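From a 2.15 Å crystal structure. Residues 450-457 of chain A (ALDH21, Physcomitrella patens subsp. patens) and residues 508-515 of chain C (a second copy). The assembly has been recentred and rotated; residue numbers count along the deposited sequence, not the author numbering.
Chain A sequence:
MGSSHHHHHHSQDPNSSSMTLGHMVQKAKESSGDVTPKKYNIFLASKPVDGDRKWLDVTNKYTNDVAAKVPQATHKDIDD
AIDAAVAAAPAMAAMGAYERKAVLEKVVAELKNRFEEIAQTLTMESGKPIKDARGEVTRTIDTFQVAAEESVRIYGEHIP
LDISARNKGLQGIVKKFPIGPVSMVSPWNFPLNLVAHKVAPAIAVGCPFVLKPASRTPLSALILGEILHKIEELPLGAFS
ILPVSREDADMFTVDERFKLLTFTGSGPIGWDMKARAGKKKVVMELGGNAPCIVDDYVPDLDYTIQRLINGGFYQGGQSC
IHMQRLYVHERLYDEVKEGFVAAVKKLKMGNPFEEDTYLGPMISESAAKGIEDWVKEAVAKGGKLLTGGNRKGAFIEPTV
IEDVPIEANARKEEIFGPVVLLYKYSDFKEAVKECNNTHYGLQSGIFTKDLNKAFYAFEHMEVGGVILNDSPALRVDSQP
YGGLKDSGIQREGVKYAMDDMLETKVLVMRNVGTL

Chain A (450-457) DLNKAFYA
Chain C, residues 508-515: VMRNVGTL

At the apolar centre of this contact between two ALDH21 copies, Val C512 (chi1 t, phi/psi -76/124, CA-to-CB sideways) sets CG1 3.6 Å from Phe A455 CD1 and 3.9 Å from Leu A451 CD1; Leu A451 is t,p. The pairing illustrates a general principle: residues with apolar or aromatic side chains supply most of the area, while a single, nearly linear hydrogen bond across the contact lies where the two backbones come close. The Phe A455 ring (chi1 m, chi2 90°) also receives Met C509 (m,t,p), whose CE lies over one face, 4.1 Å from Phe A455 CZ, in a CH-pi contact. A second such contact forms further along the tail: Leu C515 (m,t) places CD1 over a face of the Tyr A456 ring (chi1 t, chi2 -83°), 3.7 Å from Tyr A456 CD2, while Leu C515 CD2 approaches Lys A453 CG at 3.7 Å. Phe A455, Tyr A456 and Met C509 point CA-to-CB toward the other stretch.

Residues 451-457 of chain A are helical, with phi/psi near -65/-40. In chain C, strand 508-510 (near -100/116) gives way to a type II turn from Asn C511 (50/41) to Thr C514 (-94/118), and the tail ends at the carboxylate of Leu C515. Together the stretches bury 469 Å².

Between these clusters, Gly C513 (107/4) brings its CA within 4.1 Å of Asn A452 CA. A CB here would lie 3.5 Å from Phe A455 C and jam against the preceding carbonyl. Gly C513 CA also makes a CA-H...O contact with Asn A452 O at 3.4 Å.

The polar edge centres on Asn A452 (chi1 m, chi2 -41°). Its OD1 accepts a nearly linear hydrogen bond (169°) from Gly C513 N at 2.9 Å, satisfying a turn amide. Behind it, Asp A450 (chi1 t, chi2 -63°) caps the helix, OD1 accepting from Lys A453 N at 3.0 Å.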

# COMPACT_ATOMS: atom_id res chain seq x y z
N ASP A 450 2.43 30.06 8.77
CA ASP A 450 0.99 29.86 8.92
C ASP A 450 0.54 28.49 8.42
O ASP A 450 0.65 28.19 7.24
CB ASP A 450 0.24 31.02 8.23
CG ASP A 450 -1.23 31.14 8.55
OD1 ASP A 450 -1.99 30.21 8.22
OD2 ASP A 450 -1.64 32.22 9.02
N LEU A 451 -0.00 27.68 9.34
CA LEU A 451 -0.50 26.33 9.09
C LEU A 451 -1.54 26.29 7.95
O LEU A 451 -1.44 25.46 7.05
CB LEU A 451 -1.11 25.79 10.40
CG LEU A 451 -1.92 24.49 10.34
CD1 LEU A 451 -1.03 23.26 10.01
CD2 LEU A 451 -2.71 24.31 11.60
N ASN A 452 -2.52 27.19 8.00
CA ASN A 452 -3.60 27.26 7.01
C ASN A 452 -3.15 27.75 5.65
O ASN A 452 -3.58 27.21 4.64
CB ASN A 452 -4.77 28.05 7.55
CG ASN A 452 -5.51 27.28 8.61
OD1 ASN A 452 -5.73 26.07 8.49
ND2 ASN A 452 -5.91 27.96 9.68
N LYS A 453 -2.23 28.73 5.60
CA LYS A 453 -1.68 29.24 4.33
C LYS A 453 -0.87 28.16 3.62
O LYS A 453 -0.97 28.03 2.41
CB LYS A 453 -0.82 30.49 4.58
CG LYS A 453 -1.65 31.70 4.95
CD LYS A 453 -0.81 32.95 5.09
CE LYS A 453 -1.70 34.14 5.36
NZ LYS A 453 -0.92 35.30 5.85
N ALA A 454 -0.10 27.36 4.40
CA ALA A 454 0.71 26.24 3.91
C ALA A 454 -0.18 25.21 3.20
O ALA A 454 0.09 24.85 2.05
CB ALA A 454 1.48 25.60 5.06
N PHE A 455 -1.26 24.78 3.88
CA PHE A 455 -2.17 23.78 3.33
C PHE A 455 -3.14 24.34 2.29
O PHE A 455 -3.58 23.58 1.43
CB PHE A 455 -2.88 23.00 4.45
CG PHE A 455 -1.92 21.97 5.03
CD1 PHE A 455 -1.09 22.30 6.10
CD2 PHE A 455 -1.77 20.72 4.43
CE1 PHE A 455 -0.16 21.38 6.59
CE2 PHE A 455 -0.84 19.80 4.93
CZ PHE A 455 -0.04 20.14 6.01
N TYR A 456 -3.44 25.65 2.32
CA TYR A 456 -4.27 26.31 1.30
C TYR A 456 -3.46 26.28 -0.00
O TYR A 456 -4.00 25.94 -1.06
CB TYR A 456 -4.64 27.76 1.71
CG TYR A 456 -5.43 28.51 0.65
CD1 TYR A 456 -4.79 29.13 -0.42
CD2 TYR A 456 -6.82 28.54 0.68
CE1 TYR A 456 -5.51 29.78 -1.43
CE2 TYR A 456 -7.55 29.21 -0.30
CZ TYR A 456 -6.89 29.82 -1.36
OH TYR A 456 -7.60 30.46 -2.35
N ALA A 457 -2.15 26.63 0.08
CA ALA A 457 -1.25 26.62 -1.09
C ALA A 457 -1.10 25.20 -1.66
O ALA A 457 -1.10 25.03 -2.88
CB ALA A 457 0.11 27.19 -0.71
N VAL C 508 -5.15 14.35 13.54
CA VAL C 508 -6.51 14.59 13.07
C VAL C 508 -6.62 16.10 12.91
O VAL C 508 -6.45 16.84 13.87
CB VAL C 508 -7.60 13.99 14.00
CG1 VAL C 508 -9.00 14.32 13.50
CG2 VAL C 508 -7.42 12.47 14.16
N MET C 509 -6.84 16.54 11.67
CA MET C 509 -6.83 17.94 11.30
C MET C 509 -8.21 18.46 10.94
O MET C 509 -8.82 18.01 9.98
CB MET C 509 -5.83 18.16 10.15
CG MET C 509 -4.49 17.46 10.35
SD MET C 509 -3.56 17.27 8.80
CE MET C 509 -2.87 18.85 8.67
N ARG C 510 -8.67 19.45 11.72
CA ARG C 510 -9.96 20.11 11.55
C ARG C 510 -9.82 21.42 10.75
O ARG C 510 -9.20 22.38 11.23
CB ARG C 510 -10.63 20.29 12.92
CG ARG C 510 -11.58 21.48 13.08
CD ARG C 510 -13.05 21.14 13.06
NE ARG C 510 -13.43 20.08 13.99
CZ ARG C 510 -14.44 19.24 13.76
NH1 ARG C 510 -15.16 19.35 12.65
NH2 ARG C 510 -14.73 18.28 14.62
N ASN C 511 -10.39 21.43 9.54
CA ASN C 511 -10.41 22.55 8.60
C ASN C 511 -9.02 23.18 8.36
O ASN C 511 -8.90 24.39 8.30
CB ASN C 511 -11.46 23.62 9.01
CG ASN C 511 -12.88 23.09 9.03
OD1 ASN C 511 -13.37 22.51 8.07
ND2 ASN C 511 -13.56 23.29 10.15
N VAL C 512 -7.98 22.34 8.25
CA VAL C 512 -6.62 22.82 7.98
C VAL C 512 -6.55 23.19 6.48
O VAL C 512 -6.89 22.39 5.61
CB VAL C 512 -5.53 21.82 8.46
CG1 VAL C 512 -4.15 22.23 7.98
CG2 VAL C 512 -5.54 21.72 9.99
N GLY C 513 -6.18 24.42 6.21
CA GLY C 513 -6.14 24.95 4.85
C GLY C 513 -7.28 25.91 4.61
O GLY C 513 -7.44 26.39 3.49
N THR C 514 -8.07 26.21 5.65
CA THR C 514 -9.16 27.20 5.60
C THR C 514 -8.56 28.51 6.11
O THR C 514 -8.08 28.58 7.24
CB THR C 514 -10.38 26.76 6.45
OG1 THR C 514 -10.92 25.55 5.91
CG2 THR C 514 -11.47 27.84 6.52
N LEU C 515 -8.54 29.51 5.26
CA LEU C 515 -7.97 30.81 5.61
C LEU C 515 -8.93 31.65 6.48
O LEU C 515 -10.17 31.49 6.35
CB LEU C 515 -7.55 31.57 4.34
CG LEU C 515 -6.42 30.95 3.52
CD1 LEU C 515 -6.16 31.75 2.29
CD2 LEU C 515 -5.16 30.82 4.35
OXT LEU C 515 -8.43 32.46 7.30